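PDB 3I18: Lmo2051 protein from Listeria monocytogenes, which probably cleaves proteins as a membrane-bound serine protease of the peptidase S16 family, seen here as its PDZ domain alone. Local coordinates for residues A[5-9]-A[38-44]; A[22-26]-A[59-63]; A[31-35]-A[47-51]. One frame throughout, in Å; residues are numbered along the deposited sequence.

All three contacts lie within one PDZ domain, a small antiparallel barrel with the helix 41-49 packed against it. Contacts 1 and 3 both use this helix. Contact 1 holds its N-terminal end and contact 3 its C-terminal end, with centres 11 Å apart. They touch where Phe44 CE2 lies 3.8 Å from Ile33 CD1. Contact 2 is on strand 56-63, the sheet neighbour of strand 29-33 used by contact 3; their centres are 14 Å apart. Asn60 joins the two strands, with Asn60 O 2.9 Å from Thr31 N, and Ile59 CD1 lies 3.7 Å from Ile33 CG1. Contacts 1 and 2 do not touch; their centres are 16 Å apart.

Contact 1: A[5-9]-A[38-44]; sequences TYDGV and FKSSQEF
Tyr6 lays its ring along the backbone of residues 38-41, in the turn that leads into the helix 41-49 of this PDZ domain. Its chi1 is t and its CA-to-CB bond points toward the turn. Lys39 O lies over one ring face and Phe38 O at the ring edge, 3.2 Å from Tyr6 CE2. Tyr6 OH reaches to 3.2 Å from Ser40 C.

The segment 5-9 is extended at Tyr6, then bends at Asp7 (phi/psi -82/-28). Gly8 follows at 142/-150, where a side chain would clash with the preceding carbonyl. Strand 9-14 begins at Val9. The CA of Tyr6 is nearest that of Lys39, at 6.5 Å, that of Gly8 nearest Phe38 CA, at 7.0 Å, and that of Val9 nearest Ser41 CA, at 6.2 Å.

Phe38 (chi1 39°) turns its ring to this segment: Phe38 CE2 is 3.8 Å from Gly8 CA and 3.7 Å from Val9 N. Val9, with chi1 p, packs its CG1 3.8 Å from Phe38 CZ. The same methyl sits over the face of Phe44 (chi1 t) in a CH-pi contact, 4.0 Å from the ring centroid. The strand thus meets the start of the helix by packing. Backbone hydrogen bonding of Val9 with Ile30 joins strand 9-14 to strand 29-33.

The helix start is capped by Ser40 at the N-cap, with chi1 p. Glu43 N donates to Ser40 OG at 3.0 Å. Glu43 OE2 in turn accepts from Lys39 N at 2.9 Å.

Contact 2: A[22-26]-A[59-63]; sequences DVLHA and INYKH
Contact 2 lies in the PDZ barrel, where the loop between strands 9-14 and 29-33 packs on strand 56-63. Segment 22-26 is irregular: Val23 has phi/psi -132/-58, and Leu24 and His25 are extended. Segment 59-63 lies on strand 56-63, with the CA-to-CB bonds of Ile59, Tyr61 and His63 directed toward the loop. The closest CA pair is His25 and His63, 7.7 Å apart.

Apolar packing centres on Tyr61 (chi1 p, chi2 -78°). Leu24, in the mt rotamer, places CD2 over one ring face in a CH-pi contact, 3.8 Å from the centroid. Leu24 CD2 also lies 4.4 Å from Ile59 CG2. Val23 has chi1 t and sets its CG1 3.7 Å from Tyr61 CE1 and 3.4 Å from Tyr61 OH. These side chains pack the loop 22-26 on strand 56-63.

Aromatic contact joins the two exposed histidines, His25 with chi1 m and His63 with chi1 t. Their planes are at 28° and their centroids 5.0 Å apart, but the rings are slid and barely overlap.

Asp28 is hydrogen-bonded to both His25 N and His63 ND1. Between the imidazoles the closest approach is His25 ND1 to His63 CE1, 3.8 Å.

Contact 3: A[31-35]-A[47-51]; sequences TEIDG and YIHSK
Tyr47 and Asp34 form the polar link between helix 41-49 of the PDZ domain and the end of strand 29-33. Tyr47 has chi1 t and chi2 -95°, and its CA-to-CB bond points toward segment 31-35. Tyr47 OH donates to Asp34 OD1 at 2.5 Å, near the ring plane. Asp34 is m at chi1 and has left-handed backbone angles (58/41), after the strand. Its OD2 is held by Lys58 N. Lys51 is mmtt and folds back so that NZ gives a weak hydrogen bond to Tyr47 OH at 3.1 Å.

Ile33 is tt. Its CD1 lies 4.0 Å from Tyr47 CD1 and 3.8 Å from Ile48 CG1, with Ile48 mt. The nearest CA pair is Ile33 and Tyr47, 8.7 Å apart. Ser50 N and OG both donate to Tyr47 O, at 3.0 and 2.5 Å.

Ile33 thus fills the space between the helix and the sheet, touching Val57 and Ile59 of the adjacent strand 56-63. Thr31 and Glu32 form a classic beta bulge opposite Asn60.

Contact 1: A[5-9]-A[38-44]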
loop_
_atom_site.group_PDB
_atom_site.type_symbol
_atom_site.label_atom_id
_atom_site.label_comp_id
_atom_site.label_asym_id
_atom_site.label_seq_id
_atom_site.Cartn_x
_atom_site.Cartn_y
_atom_site.Cartn_z
ATOM N N THR A 5 -0.666 -13.045 15.170
ATOM C CA THR A 5 0.154 -12.675 14.025
ATOM C C THR A 5 -0.550 -11.719 13.068
ATOM O O THR A 5 -1.722 -11.896 12.738
ATOM C CB THR A 5 0.621 -13.930 13.246
ATOM O OG1 THR A 5 1.427 -13.533 12.129
ATOM C CG2 THR A 5 -0.570 -14.728 12.754
ATOM N N TYR A 6 0.179 -10.692 12.649
ATOM C CA TYR A 6 -0.330 -9.689 11.716
ATOM C C TYR A 6 0.391 -9.938 10.392
ATOM O O TYR A 6 1.607 -9.804 10.319
ATOM C CB TYR A 6 0.001 -8.288 12.236
ATOM C CG TYR A 6 -0.435 -7.170 11.320
ATOM C CD1 TYR A 6 -1.787 -6.960 11.040
ATOM C CD2 TYR A 6 0.502 -6.316 10.737
ATOM C CE1 TYR A 6 -2.197 -5.923 10.202
ATOM C CE2 TYR A 6 0.105 -5.276 9.898
ATOM C CZ TYR A 6 -1.242 -5.086 9.636
ATOM O OH TYR A 6 -1.640 -4.054 8.819
ATOM N N ASP A 7 -0.354 -10.302 9.353
ATOM C CA ASP A 7 0.249 -10.594 8.058
ATOM C C ASP A 7 0.534 -9.358 7.209
ATOM O O ASP A 7 1.449 -9.368 6.386
ATOM C CB ASP A 7 -0.645 -11.550 7.267
ATOM C CG ASP A 7 -0.985 -12.809 8.043
ATOM O OD1 ASP A 7 -0.053 -13.456 8.566
ATOM O OD2 ASP A 7 -2.186 -13.147 8.119
ATOM N N GLY A 8 -0.244 -8.299 7.410
ATOM C CA GLY A 8 -0.055 -7.084 6.636
ATOM C C GLY A 8 -1.384 -6.438 6.287
ATOM O O GLY A 8 -2.359 -6.564 7.030
ATOM N N VAL A 9 -1.431 -5.745 5.155
ATOM C CA VAL A 9 -2.657 -5.081 4.727
ATOM C C VAL A 9 -3.200 -5.673 3.420
ATOM O O VAL A 9 -2.449 -5.892 2.473
ATOM C CB VAL A 9 -2.421 -3.554 4.552
ATOM C CG1 VAL A 9 -1.372 -3.298 3.478
ATOM C CG2 VAL A 9 -3.723 -2.866 4.191
ATOM N N PHE A 38 5.236 -3.690 8.803
ATOM C CA PHE A 38 4.506 -2.779 9.675
ATOM C C PHE A 38 3.590 -3.623 10.548
ATOM O O PHE A 38 3.262 -4.755 10.196
ATOM C CB PHE A 38 3.683 -1.802 8.828
ATOM C CG PHE A 38 3.054 -2.432 7.620
ATOM C CD1 PHE A 38 3.806 -2.652 6.467
ATOM C CD2 PHE A 38 1.729 -2.864 7.648
ATOM C CE1 PHE A 38 3.250 -3.276 5.364
ATOM C CE2 PHE A 38 1.169 -3.493 6.542
ATOM C CZ PHE A 38 1.934 -3.708 5.397
ATOM N N LYS A 39 3.164 -3.084 11.683
ATOM C CA LYS A 39 2.306 -3.860 12.566
ATOM C C LYS A 39 0.842 -3.448 12.580
ATOM O O LYS A 39 0.075 -3.910 13.424
ATOM C CB LYS A 39 2.870 -3.843 13.987
ATOM C CG LYS A 39 4.153 -4.654 14.131
ATOM C CD LYS A 39 4.710 -4.569 15.533
ATOM C CE LYS A 39 6.011 -5.340 15.651
ATOM N NZ LYS A 39 7.043 -4.826 14.707
ATOM N N SER A 40 0.449 -2.595 11.643
ATOM C CA SER A 40 -0.941 -2.154 11.576
ATOM C C SER A 40 -1.174 -1.291 10.353
ATOM O O SER A 40 -0.234 -0.739 9.784
ATOM C CB SER A 40 -1.305 -1.349 12.819
ATOM O OG SER A 40 -0.706 -0.064 12.778
ATOM N N SER A 41 -2.435 -1.166 9.957
ATOM C CA SER A 41 -2.773 -0.348 8.800
ATOM C C SER A 41 -2.407 1.101 9.115
ATOM O O SER A 41 -1.974 1.851 8.238
ATOM C CB SER A 41 -4.266 -0.458 8.483
ATOM O OG SER A 41 -5.049 0.008 9.569
ATOM N N GLN A 42 -2.570 1.493 10.377
ATOM C CA GLN A 42 -2.246 2.848 10.792
ATOM C C GLN A 42 -0.773 3.166 10.596
ATOM O O GLN A 42 -0.425 4.241 10.100
ATOM C CB GLN A 42 -2.636 3.067 12.257
ATOM C CG GLN A 42 -4.134 2.999 12.482
ATOM C CD GLN A 42 -4.880 4.056 11.686
ATOM O OE1 GLN A 42 -6.078 3.921 11.416
ATOM N NE2 GLN A 42 -4.177 5.123 11.313
ATOM N N GLU A 43 0.098 2.237 10.984
ATOM C CA GLU A 43 1.532 2.463 10.824
ATOM C C GLU A 43 1.874 2.532 9.340
ATOM O O GLU A 43 2.699 3.344 8.915
ATOM C CB GLU A 43 2.355 1.343 11.471
ATOM C CG GLU A 43 3.851 1.612 11.327
ATOM C CD GLU A 43 4.747 0.466 11.744
ATOM O OE1 GLU A 43 5.943 0.514 11.369
ATOM O OE2 GLU A 43 4.280 -0.468 12.439
ATOM N N PHE A 44 1.241 1.662 8.561
ATOM C CA PHE A 44 1.455 1.612 7.118
ATOM C C PHE A 44 1.070 2.955 6.501
ATOM O O PHE A 44 1.831 3.541 5.725
ATOM C CB PHE A 44 0.621 0.468 6.532
ATOM C CG PHE A 44 0.648 0.380 5.030
ATOM C CD1 PHE A 44 -0.426 0.838 4.277
ATOM C CD2 PHE A 44 1.708 -0.242 4.377
ATOM C CE1 PHE A 44 -0.446 0.673 2.893
ATOM C CE2 PHE A 44 1.701 -0.412 2.995
ATOM C CZ PHE A 44 0.625 0.040 2.251
#

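Contact 2: A[22-26]-A[59-63]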
loop_
_atom_site.group_PDB
_atom_site.type_symbol
_atom_site.label_atom_id
_atom_site.label_comp_id
_atom_site.label_asym_id
_atom_site.label_seq_id
_atom_site.Cartn_x
_atom_site.Cartn_y
_atom_site.Cartn_z
ATOM N N ASP A 22 -0.617 -0.670 -12.236
ATOM C CA ASP A 22 0.254 -1.448 -13.101
ATOM C C ASP A 22 1.040 -2.492 -12.302
ATOM O O ASP A 22 1.875 -3.204 -12.857
ATOM C CB ASP A 22 1.208 -0.499 -13.839
ATOM C CG ASP A 22 1.256 -0.761 -15.335
ATOM O OD1 ASP A 22 0.202 -1.084 -15.924
ATOM O OD2 ASP A 22 2.346 -0.624 -15.924
ATOM N N VAL A 23 0.752 -2.589 -11.004
ATOM C CA VAL A 23 1.434 -3.541 -10.121
ATOM C C VAL A 23 0.488 -4.358 -9.234
ATOM O O VAL A 23 0.489 -5.590 -9.275
ATOM C CB VAL A 23 2.425 -2.817 -9.169
ATOM C CG1 VAL A 23 3.036 -3.813 -8.195
ATOM C CG2 VAL A 23 3.506 -2.115 -9.962
ATOM N N LEU A 24 -0.311 -3.665 -8.424
ATOM C CA LEU A 24 -1.226 -4.320 -7.491
ATOM C C LEU A 24 -2.602 -4.646 -8.058
ATOM O O LEU A 24 -3.029 -4.084 -9.068
ATOM C CB LEU A 24 -1.396 -3.442 -6.241
ATOM C CG LEU A 24 -0.130 -3.084 -5.453
ATOM C CD1 LEU A 24 -0.457 -2.057 -4.392
ATOM C CD2 LEU A 24 0.459 -4.348 -4.832
ATOM N N HIS A 25 -3.286 -5.571 -7.392
ATOM C CA HIS A 25 -4.633 -5.973 -7.775
ATOM C C HIS A 25 -5.441 -6.179 -6.505
ATOM O O HIS A 25 -4.882 -6.411 -5.430
ATOM C CB HIS A 25 -4.614 -7.272 -8.591
ATOM C CG HIS A 25 -4.135 -7.104 -9.999
ATOM N ND1 HIS A 25 -2.813 -7.246 -10.362
ATOM C CD2 HIS A 25 -4.807 -6.802 -11.138
ATOM C CE1 HIS A 25 -2.691 -7.039 -11.662
ATOM N NE2 HIS A 25 -3.886 -6.768 -12.156
ATOM N N ALA A 26 -6.760 -6.083 -6.623
ATOM C CA ALA A 26 -7.631 -6.270 -5.474
ATOM C C ALA A 26 -7.417 -7.676 -4.930
ATOM O O ALA A 26 -7.391 -8.645 -5.691
ATOM C CB ALA A 26 -9.080 -6.074 -5.888
ATOM N N ILE A 59 7.401 -2.175 -2.601
ATOM C CA ILE A 59 6.302 -2.952 -2.046
ATOM C C ILE A 59 6.482 -4.455 -2.211
ATOM O O ILE A 59 6.708 -4.936 -3.323
ATOM C CB ILE A 59 4.948 -2.549 -2.708
ATOM C CG1 ILE A 59 4.648 -1.066 -2.469
ATOM C CG2 ILE A 59 3.815 -3.387 -2.134
ATOM C CD1 ILE A 59 4.364 -0.709 -1.022
ATOM N N ASN A 60 6.417 -5.192 -1.101
ATOM C CA ASN A 60 6.498 -6.651 -1.153
ATOM C C ASN A 60 5.057 -7.105 -0.928
ATOM O O ASN A 60 4.423 -6.714 0.055
ATOM C CB ASN A 60 7.394 -7.230 -0.039
ATOM C CG ASN A 60 8.878 -6.992 -0.282
ATOM O OD1 ASN A 60 9.420 -5.958 0.090
ATOM N ND2 ASN A 60 9.538 -7.958 -0.916
ATOM N N TYR A 61 4.533 -7.908 -1.843
ATOM C CA TYR A 61 3.150 -8.363 -1.737
ATOM C C TYR A 61 2.979 -9.743 -2.344
ATOM O O TYR A 61 3.811 -10.194 -3.124
ATOM C CB TYR A 61 2.223 -7.387 -2.475
ATOM C CG TYR A 61 2.484 -7.308 -3.969
ATOM C CD1 TYR A 61 3.551 -6.567 -4.475
ATOM C CD2 TYR A 61 1.686 -8.008 -4.870
ATOM C CE1 TYR A 61 3.817 -6.530 -5.846
ATOM C CE2 TYR A 61 1.947 -7.977 -6.238
ATOM C CZ TYR A 61 3.010 -7.239 -6.716
ATOM O OH TYR A 61 3.272 -7.209 -8.067
ATOM N N LYS A 62 1.889 -10.409 -1.987
ATOM C CA LYS A 62 1.606 -11.726 -2.526
ATOM C C LYS A 62 0.432 -11.591 -3.478
ATOM O O LYS A 62 -0.591 -11.001 -3.130
ATOM C CB LYS A 62 1.265 -12.707 -1.398
ATOM C CG LYS A 62 0.134 -12.234 -0.513
ATOM C CD LYS A 62 -0.130 -13.184 0.645
ATOM C CE LYS A 62 -0.699 -14.509 0.175
ATOM N NZ LYS A 62 -1.128 -15.350 1.338
ATOM N N HIS A 63 0.601 -12.111 -4.690
ATOM C CA HIS A 63 -0.444 -12.075 -5.706
ATOM C C HIS A 63 -0.818 -13.515 -6.025
ATOM O O HIS A 63 -0.035 -14.247 -6.629
ATOM C CB HIS A 63 0.053 -11.376 -6.978
ATOM C CG HIS A 63 -0.992 -11.256 -8.046
ATOM N ND1 HIS A 63 -2.228 -10.694 -7.814
ATOM C CD2 HIS A 63 -0.986 -11.633 -9.346
ATOM C CE1 HIS A 63 -2.942 -10.731 -8.925
ATOM N NE2 HIS A 63 -2.213 -11.295 -9.869
#

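Contact 3: A[31-35]-A[47-51]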
loop_
_atom_site.group_PDB
_atom_site.type_symbol
_atom_site.label_atom_id
_atom_site.label_comp_id
_atom_site.label_asym_id
_atom_site.label_seq_id
_atom_site.Cartn_x
_atom_site.Cartn_y
_atom_site.Cartn_z
ATOM N N THR A 31 2.930 -7.017 2.508
ATOM C CA THR A 31 3.632 -7.426 3.718
ATOM C C THR A 31 4.731 -6.490 4.198
ATOM O O THR A 31 5.029 -6.448 5.387
ATOM C CB THR A 31 4.233 -8.836 3.537
ATOM O OG1 THR A 31 5.118 -8.841 2.408
ATOM C CG2 THR A 31 3.129 -9.851 3.301
ATOM N N GLU A 32 5.332 -5.741 3.282
ATOM C CA GLU A 32 6.393 -4.812 3.647
ATOM C C GLU A 32 6.409 -3.623 2.704
ATOM O O GLU A 32 6.032 -3.728 1.535
ATOM C CB GLU A 32 7.763 -5.505 3.618
ATOM C CG GLU A 32 7.954 -6.580 4.682
ATOM C CD GLU A 32 9.402 -7.022 4.836
ATOM O OE1 GLU A 32 9.681 -7.822 5.756
ATOM O OE2 GLU A 32 10.263 -6.580 4.048
ATOM N N ILE A 33 6.818 -2.482 3.237
ATOM C CA ILE A 33 6.929 -1.263 2.457
ATOM C C ILE A 33 8.294 -0.672 2.821
ATOM O O ILE A 33 8.621 -0.492 3.998
ATOM C CB ILE A 33 5.762 -0.284 2.773
ATOM C CG1 ILE A 33 5.886 0.969 1.906
ATOM C CG2 ILE A 33 5.742 0.074 4.256
ATOM C CD1 ILE A 33 4.630 1.833 1.909
ATOM N N ASP A 34 9.097 -0.413 1.794
ATOM C CA ASP A 34 10.444 0.120 1.943
ATOM C C ASP A 34 11.356 -0.768 2.797
ATOM O O ASP A 34 12.148 -0.288 3.615
ATOM C CB ASP A 34 10.396 1.564 2.462
ATOM C CG ASP A 34 10.114 2.566 1.349
ATOM O OD1 ASP A 34 9.942 3.772 1.635
ATOM O OD2 ASP A 34 10.074 2.159 0.169
ATOM N N GLY A 35 11.229 -2.075 2.578
ATOM C CA GLY A 35 12.044 -3.068 3.267
ATOM C C GLY A 35 11.696 -3.387 4.708
ATOM O O GLY A 35 12.438 -4.105 5.389
ATOM N N TYR A 47 3.361 5.890 7.583
ATOM C CA TYR A 47 4.617 5.856 6.858
ATOM C C TYR A 47 4.498 6.505 5.489
ATOM O O TYR A 47 5.333 7.334 5.116
ATOM C CB TYR A 47 5.113 4.416 6.718
ATOM C CG TYR A 47 6.443 4.342 6.019
ATOM C CD1 TYR A 47 6.520 4.120 4.642
ATOM C CD2 TYR A 47 7.627 4.570 6.722
ATOM C CE1 TYR A 47 7.744 4.135 3.986
ATOM C CE2 TYR A 47 8.857 4.585 6.075
ATOM C CZ TYR A 47 8.907 4.371 4.709
ATOM O OH TYR A 47 10.117 4.421 4.056
ATOM N N ILE A 48 3.453 6.142 4.749
ATOM C CA ILE A 48 3.234 6.701 3.419
ATOM C C ILE A 48 3.111 8.219 3.530
ATOM O O ILE A 48 3.724 8.955 2.757
ATOM C CB ILE A 48 1.952 6.111 2.774
ATOM C CG1 ILE A 48 2.143 4.605 2.517
ATOM C CG2 ILE A 48 1.647 6.836 1.479
ATOM C CD1 ILE A 48 0.868 3.866 2.169
ATOM N N HIS A 49 2.338 8.682 4.512
ATOM C CA HIS A 49 2.142 10.119 4.714
ATOM C C HIS A 49 3.425 10.859 5.083
ATOM O O HIS A 49 3.484 12.083 4.976
ATOM C CB HIS A 49 1.094 10.383 5.797
ATOM C CG HIS A 49 -0.304 10.024 5.398
ATOM N ND1 HIS A 49 -1.404 10.390 6.141
ATOM C CD2 HIS A 49 -0.782 9.333 4.334
ATOM C CE1 HIS A 49 -2.500 9.944 5.554
ATOM N NE2 HIS A 49 -2.151 9.301 4.455
ATOM N N SER A 50 4.446 10.130 5.526
ATOM C CA SER A 50 5.707 10.761 5.890
ATOM C C SER A 50 6.547 10.978 4.641
ATOM O O SER A 50 7.627 11.571 4.690
ATOM C CB SER A 50 6.479 9.897 6.902
ATOM O OG SER A 50 7.052 8.739 6.310
ATOM N N LYS A 51 6.050 10.493 3.510
ATOM C CA LYS A 51 6.766 10.645 2.252
ATOM C C LYS A 51 6.188 11.803 1.446
ATOM O O LYS A 51 5.340 12.552 1.938
ATOM C CB LYS A 51 6.692 9.339 1.457
ATOM C CG LYS A 51 7.258 8.163 2.226
ATOM C CD LYS A 51 8.684 8.456 2.691
ATOM C CE LYS A 51 9.178 7.407 3.676
ATOM N NZ LYS A 51 10.657 7.482 3.911
#